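Local coordinates for sugar ABC transporter, periplasmic sugar-binding protein (Caulobacter crescentus, PDB 4IRX) that binds myo-inositol in the periplasm and probably delivers it to an ABC transporter for uptake into the cell, at residues V12-D17 with S55-A60; N48-Q53 with K76-A81. All blocks are in the same frame, centred on the assembly; numbering follows the deposited sequence.

In the fold
From the N terminus the chain runs through strand 10-15, helix 21-37 and strand 40-45 before entering helix 50-62, whose inner side returns to the first strand and closes contact 1. Strand 67-70 follows, and the turn from Lys76 to Ala79 comes back to the first turn of helix 50-62 in contact 2. Since residues 48-53 fall between the two segments of contact 1 and residues 76-81 lie beyond them, the loops cross rather than nest. Helix 50-62 serves both contacts, facing the sheet in one and the next helix in the other. Gln53 of contact 2 also donates from NE2 to OG of Ser14 in contact 1, while Asn48 N bonds to Asn16 O.

Contact 1: residues V12-D17 with S55-A60; sequences VVSFND and SDLQAA
The methyl of Ala60 sits against both branches of Val12, with CB 3.9 Å from Val12 CG2 and slightly farther from CG1. One helical turn earlier, Leu57 reaches the strand by a single methyl: its CD2 lies 3.8 Å from Ser14 CB, so that the serine offers carbon to the helix. Val12 and Ser14 alternate with Val13, which points to the other side of the sheet and touches Leu30 of helix 21-37.

The polar link is indirect. A water lies 2.6 Å from Ser14 OG and donates to Asp56 OD2 over 2.8 Å, bridging strand and helix. Asp56 OD2 also forms a salt bridge with Lys52, giving this carboxylate oxygen two partners. With chi1 at 172°, Ser14 OG stands anti to the backbone N, where it meets the water and also accepts a hydrogen bond from Gln53 NE2; the buried hydroxyl is thus held from two sources.

Helices lie on both faces of a mostly parallel sheet, here 50-62 on one and 21-37 on the other, as expected of the Rossmann-like N-terminal lobe of this periplasmic binding protein.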
loop_
_atom_site.group_PDB
_atom_site.type_symbol
_atom_site.label_atom_id
_atom_site.label_comp_id
_atom_site.label_asym_id
_atom_site.label_seq_id
_atom_site.Cartn_x
_atom_site.Cartn_y
_atom_site.Cartn_z
ATOM N N VAL A 12 13.431 -13.136 8.399
ATOM C CA VAL A 12 12.000 -13.393 8.498
ATOM C C VAL A 12 11.295 -12.169 7.939
ATOM O O VAL A 12 11.661 -11.022 8.263
ATOM C CB VAL A 12 11.556 -13.664 9.958
ATOM C CG1 VAL A 12 10.054 -13.665 10.073
ATOM C CG2 VAL A 12 12.122 -14.997 10.434
ATOM N N VAL A 13 10.315 -12.431 7.077
ATOM C CA VAL A 13 9.498 -11.397 6.462
ATOM C C VAL A 13 8.048 -11.663 6.803
ATOM O O VAL A 13 7.460 -12.660 6.376
ATOM C CB VAL A 13 9.690 -11.360 4.937
ATOM C CG1 VAL A 13 8.947 -10.168 4.345
ATOM C CG2 VAL A 13 11.180 -11.250 4.621
ATOM N N SER A 14 7.473 -10.743 7.566
ATOM C CA SER A 14 6.095 -10.839 8.021
ATOM C C SER A 14 5.166 -9.903 7.254
ATOM O O SER A 14 5.274 -8.689 7.392
ATOM C CB SER A 14 6.042 -10.534 9.511
ATOM O OG SER A 14 4.678 -10.448 9.939
ATOM N N PHE A 15 4.263 -10.468 6.450
ATOM C CA PHE A 15 3.318 -9.680 5.667
ATOM C C PHE A 15 2.014 -9.507 6.407
ATOM O O PHE A 15 1.587 -10.417 7.099
ATOM C CB PHE A 15 3.038 -10.391 4.332
ATOM C CG PHE A 15 4.151 -10.241 3.314
ATOM C CD1 PHE A 15 4.174 -9.147 2.468
ATOM C CD2 PHE A 15 5.156 -11.191 3.198
ATOM C CE1 PHE A 15 5.189 -8.981 1.538
ATOM C CE2 PHE A 15 6.181 -11.038 2.269
ATOM C CZ PHE A 15 6.196 -9.936 1.426
ATOM N N ASN A 16 1.383 -8.355 6.262
ATOM C CA ASN A 16 0.085 -8.145 6.897
ATOM C C ASN A 16 -1.029 -9.058 6.394
ATOM O O ASN A 16 -1.826 -9.538 7.201
ATOM C CB ASN A 16 -0.343 -6.679 6.795
ATOM C CG ASN A 16 -0.333 -6.168 5.379
ATOM O OD1 ASN A 16 0.719 -6.102 4.752
ATOM N ND2 ASN A 16 -1.499 -5.771 4.868
ATOM N N ASP A 17 -1.104 -9.284 5.085
ATOM C CA ASP A 17 -2.180 -10.070 4.491
ATOM C C ASP A 17 -1.784 -10.451 3.071
ATOM O O ASP A 17 -1.857 -9.624 2.158
ATOM C CB ASP A 17 -3.477 -9.250 4.461
ATOM C CG ASP A 17 -4.680 -10.067 3.994
ATOM O OD1 ASP A 17 -4.486 -11.221 3.547
ATOM O OD2 ASP A 17 -5.819 -9.562 4.069
ATOM N N SER A 55 2.493 -12.648 17.576
ATOM C CA SER A 55 2.980 -13.958 18.007
ATOM C C SER A 55 3.980 -14.579 17.027
ATOM O O SER A 55 4.949 -15.209 17.462
ATOM C CB SER A 55 1.838 -14.932 18.317
ATOM O OG SER A 55 1.180 -15.353 17.140
ATOM N N ASP A 56 3.763 -14.368 15.720
ATOM C CA ASP A 56 4.725 -14.761 14.689
ATOM C C ASP A 56 6.096 -14.129 14.913
ATOM O O ASP A 56 7.128 -14.804 14.783
ATOM C CB ASP A 56 4.250 -14.282 13.306
ATOM C CG ASP A 56 3.158 -15.150 12.712
ATOM O OD1 ASP A 56 2.865 -16.226 13.273
ATOM O OD2 ASP A 56 2.601 -14.750 11.659
ATOM N N LEU A 57 6.091 -12.827 15.196
ATOM C CA LEU A 57 7.311 -12.061 15.424
ATOM C C LEU A 57 8.034 -12.518 16.690
ATOM O O LEU A 57 9.265 -12.679 16.694
ATOM C CB LEU A 57 7.004 -10.564 15.474
ATOM C CG LEU A 57 6.554 -9.946 14.132
ATOM C CD1 LEU A 57 6.440 -8.450 14.250
ATOM C CD2 LEU A 57 7.526 -10.312 13.043
ATOM N N GLN A 58 7.264 -12.754 17.750
ATOM C CA GLN A 58 7.835 -13.272 18.995
ATOM C C GLN A 58 8.494 -14.630 18.760
ATOM O O GLN A 58 9.600 -14.887 19.251
ATOM C CB GLN A 58 6.755 -13.352 20.077
ATOM C CG GLN A 58 6.328 -11.982 20.621
ATOM C CD GLN A 58 5.019 -12.042 21.412
ATOM O OE1 GLN A 58 4.346 -13.077 21.447
ATOM N NE2 GLN A 58 4.659 -10.930 22.048
ATOM N N ALA A 59 7.828 -15.490 17.995
ATOM C CA ALA A 59 8.360 -16.806 17.709
ATOM C C ALA A 59 9.644 -16.739 16.883
ATOM O O ALA A 59 10.604 -17.482 17.132
ATOM C CB ALA A 59 7.316 -17.644 17.015
ATOM N N ALA A 60 9.673 -15.838 15.913
ATOM C CA ALA A 60 10.862 -15.676 15.098
ATOM C C ALA A 60 12.051 -15.283 15.969
ATOM O O ALA A 60 13.165 -15.790 15.766
ATOM C CB ALA A 60 10.597 -14.645 13.983
HETATM O O HOH W 1 3.251 -12.566 10.003
#

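Contact 2: residues N48-Q53 with K76-A81; sequences NNSSKQ and KALAGA
Leu78, in the type I turn from Lys76 to Ala79, points toward the first turn of helix 50-62, where it meets Gln53 and Ser50. Helices 50-62 and 79-87 belong to the Rossmann-like beta/alpha fold of the N-terminal lobe, and strand 67-70 lies between them in the chain.

The tight part is buried and centres on Gln53. Its side chain crosses that of Leu78 at about a right angle, with OE1 3.6 Å from Leu78 CG and 3.7 Å from CD2. On the same leucine, CD1 comes to 4.1 Å from Gln53 CG. The amide whose OE1 touches the leucine has its polar atoms engaged elsewhere: OE1 accepts from Thr73 N, and NE2 donates to Ala71 O, which should fix its rotation. Further contacts of Leu78 with Ile54, Leu57 and Pro72 extend the apolar cluster. An alanine in place of Leu78 would probably open a gap beside Gln53 and Ile54 and take away the apolar surface against Gln53 OE1 and CG.

Toward solvent the contact is looser. Ser50 has two conformers; in the one described, its CB stays 4.3 Å from Leu78 CD2, and the exposed Ala77 brings its CB only to 4.4 Å from Ser50 OG, a hydroxyl there hydrogen-bonded to Thr73. Here, too, helix 50-62 begins, capped by Asn49. Asn49 OD1 accepts a weak bond from Ser51 N and a straighter one from Lys52 N, 3.1 Å away. That second donor stands 61° out of the Asn49 carbonyl plane.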
loop_
_atom_site.group_PDB
_atom_site.type_symbol
_atom_site.label_atom_id
_atom_site.label_comp_id
_atom_site.label_asym_id
_atom_site.label_seq_id
_atom_site.Cartn_x
_atom_site.Cartn_y
_atom_site.Cartn_z
ATOM N N ASN A 48 -4.213 -10.641 8.118
ATOM C CA ASN A 48 -4.862 -9.442 8.653
ATOM C C ASN A 48 -5.219 -9.516 10.132
ATOM O O ASN A 48 -6.238 -8.971 10.558
ATOM C CB ASN A 48 -6.137 -9.098 7.861
ATOM C CG ASN A 48 -6.567 -7.655 8.057
ATOM O OD1 ASN A 48 -5.734 -6.755 8.071
ATOM N ND2 ASN A 48 -7.879 -7.428 8.231
ATOM N N ASN A 49 -4.395 -10.201 10.906
ATOM C CA ASN A 49 -4.649 -10.382 12.328
ATOM C C ASN A 49 -3.428 -9.932 13.116
ATOM O O ASN A 49 -2.387 -10.572 13.058
ATOM C CB ASN A 49 -4.959 -11.858 12.576
ATOM C CG ASN A 49 -5.276 -12.175 14.029
ATOM O OD1 ASN A 49 -4.722 -11.590 14.960
ATOM N ND2 ASN A 49 -6.187 -13.115 14.224
ATOM N N SER A 50 -3.559 -8.831 13.850
ATOM C CA SER A 50 -2.428 -8.247 14.569
ATOM C C SER A 50 -1.894 -9.182 15.642
ATOM O O SER A 50 -0.694 -9.226 15.891
ATOM C CB SER A 50 -2.808 -6.905 15.194
ATOM O OG SER A 50 -3.213 -5.981 14.205
ATOM N N SER A 51 -2.788 -9.933 16.274
ATOM C CA SER A 51 -2.364 -10.854 17.313
ATOM C C SER A 51 -1.490 -11.957 16.736
ATOM O O SER A 51 -0.477 -12.305 17.330
ATOM C CB SER A 51 -3.579 -11.446 18.052
ATOM O OG SER A 51 -4.270 -10.421 18.734
ATOM N N LYS A 52 -1.859 -12.473 15.564
ATOM C CA LYS A 52 -1.072 -13.513 14.912
ATOM C C LYS A 52 0.291 -12.954 14.502
ATOM O O LYS A 52 1.332 -13.611 14.655
ATOM C CB LYS A 52 -1.791 -14.091 13.687
ATOM C CG LYS A 52 -0.998 -15.191 13.011
ATOM C CD LYS A 52 -1.745 -15.821 11.851
ATOM C CE LYS A 52 -0.965 -16.989 11.306
ATOM N NZ LYS A 52 0.362 -16.526 10.796
ATOM N N GLN A 53 0.282 -11.755 13.943
ATOM C CA GLN A 53 1.539 -11.155 13.508
ATOM C C GLN A 53 2.487 -10.971 14.706
ATOM O O GLN A 53 3.672 -11.292 14.618
ATOM C CB GLN A 53 1.285 -9.799 12.843
ATOM C CG GLN A 53 2.521 -9.262 12.132
ATOM C CD GLN A 53 2.212 -8.108 11.215
ATOM O OE1 GLN A 53 1.465 -7.181 11.581
ATOM N NE2 GLN A 53 2.771 -8.154 10.005
ATOM N N LYS A 76 0.363 1.338 14.584
ATOM C CA LYS A 76 0.510 1.588 16.019
ATOM C C LYS A 76 0.497 0.319 16.843
ATOM O O LYS A 76 1.229 0.228 17.840
ATOM C CB LYS A 76 -0.612 2.499 16.519
ATOM C CG LYS A 76 -0.652 3.872 15.906
ATOM C CD LYS A 76 0.589 4.661 16.253
ATOM C CE LYS A 76 0.431 6.120 15.848
ATOM N NZ LYS A 76 -0.791 6.692 16.469
ATOM N N ALA A 77 -0.316 -0.656 16.451
ATOM C CA ALA A 77 -0.507 -1.873 17.238
ATOM C C ALA A 77 0.733 -2.764 17.302
ATOM O O ALA A 77 0.900 -3.549 18.224
ATOM C CB ALA A 77 -1.706 -2.672 16.724
ATOM N N LEU A 78 1.628 -2.606 16.341
ATOM C CA LEU A 78 2.831 -3.424 16.295
ATOM C C LEU A 78 4.033 -2.758 16.963
ATOM O O LEU A 78 5.128 -3.319 16.974
ATOM C CB LEU A 78 3.157 -3.783 14.839
ATOM C CG LEU A 78 2.527 -5.085 14.316
ATOM C CD1 LEU A 78 3.261 -6.271 14.888
ATOM C CD2 LEU A 78 1.048 -5.172 14.633
ATOM N N ALA A 79 3.842 -1.559 17.510
ATOM C CA ALA A 79 4.944 -0.814 18.115
ATOM C C ALA A 79 5.534 -1.547 19.327
ATOM O O ALA A 79 6.752 -1.580 19.522
ATOM C CB ALA A 79 4.503 0.594 18.496
ATOM N N GLY A 80 4.671 -2.171 20.117
ATOM C CA GLY A 80 5.108 -2.927 21.283
ATOM C C GLY A 80 5.963 -4.131 20.913
ATOM O O GLY A 80 7.014 -4.385 21.523
ATOM N N ALA A 81 5.532 -4.874 19.901
ATOM C CA ALA A 81 6.312 -6.006 19.429
ATOM C C ALA A 81 7.665 -5.565 18.870
ATOM O O ALA A 81 8.694 -6.219 19.086
ATOM C CB ALA A 81 5.522 -6.780 18.386
#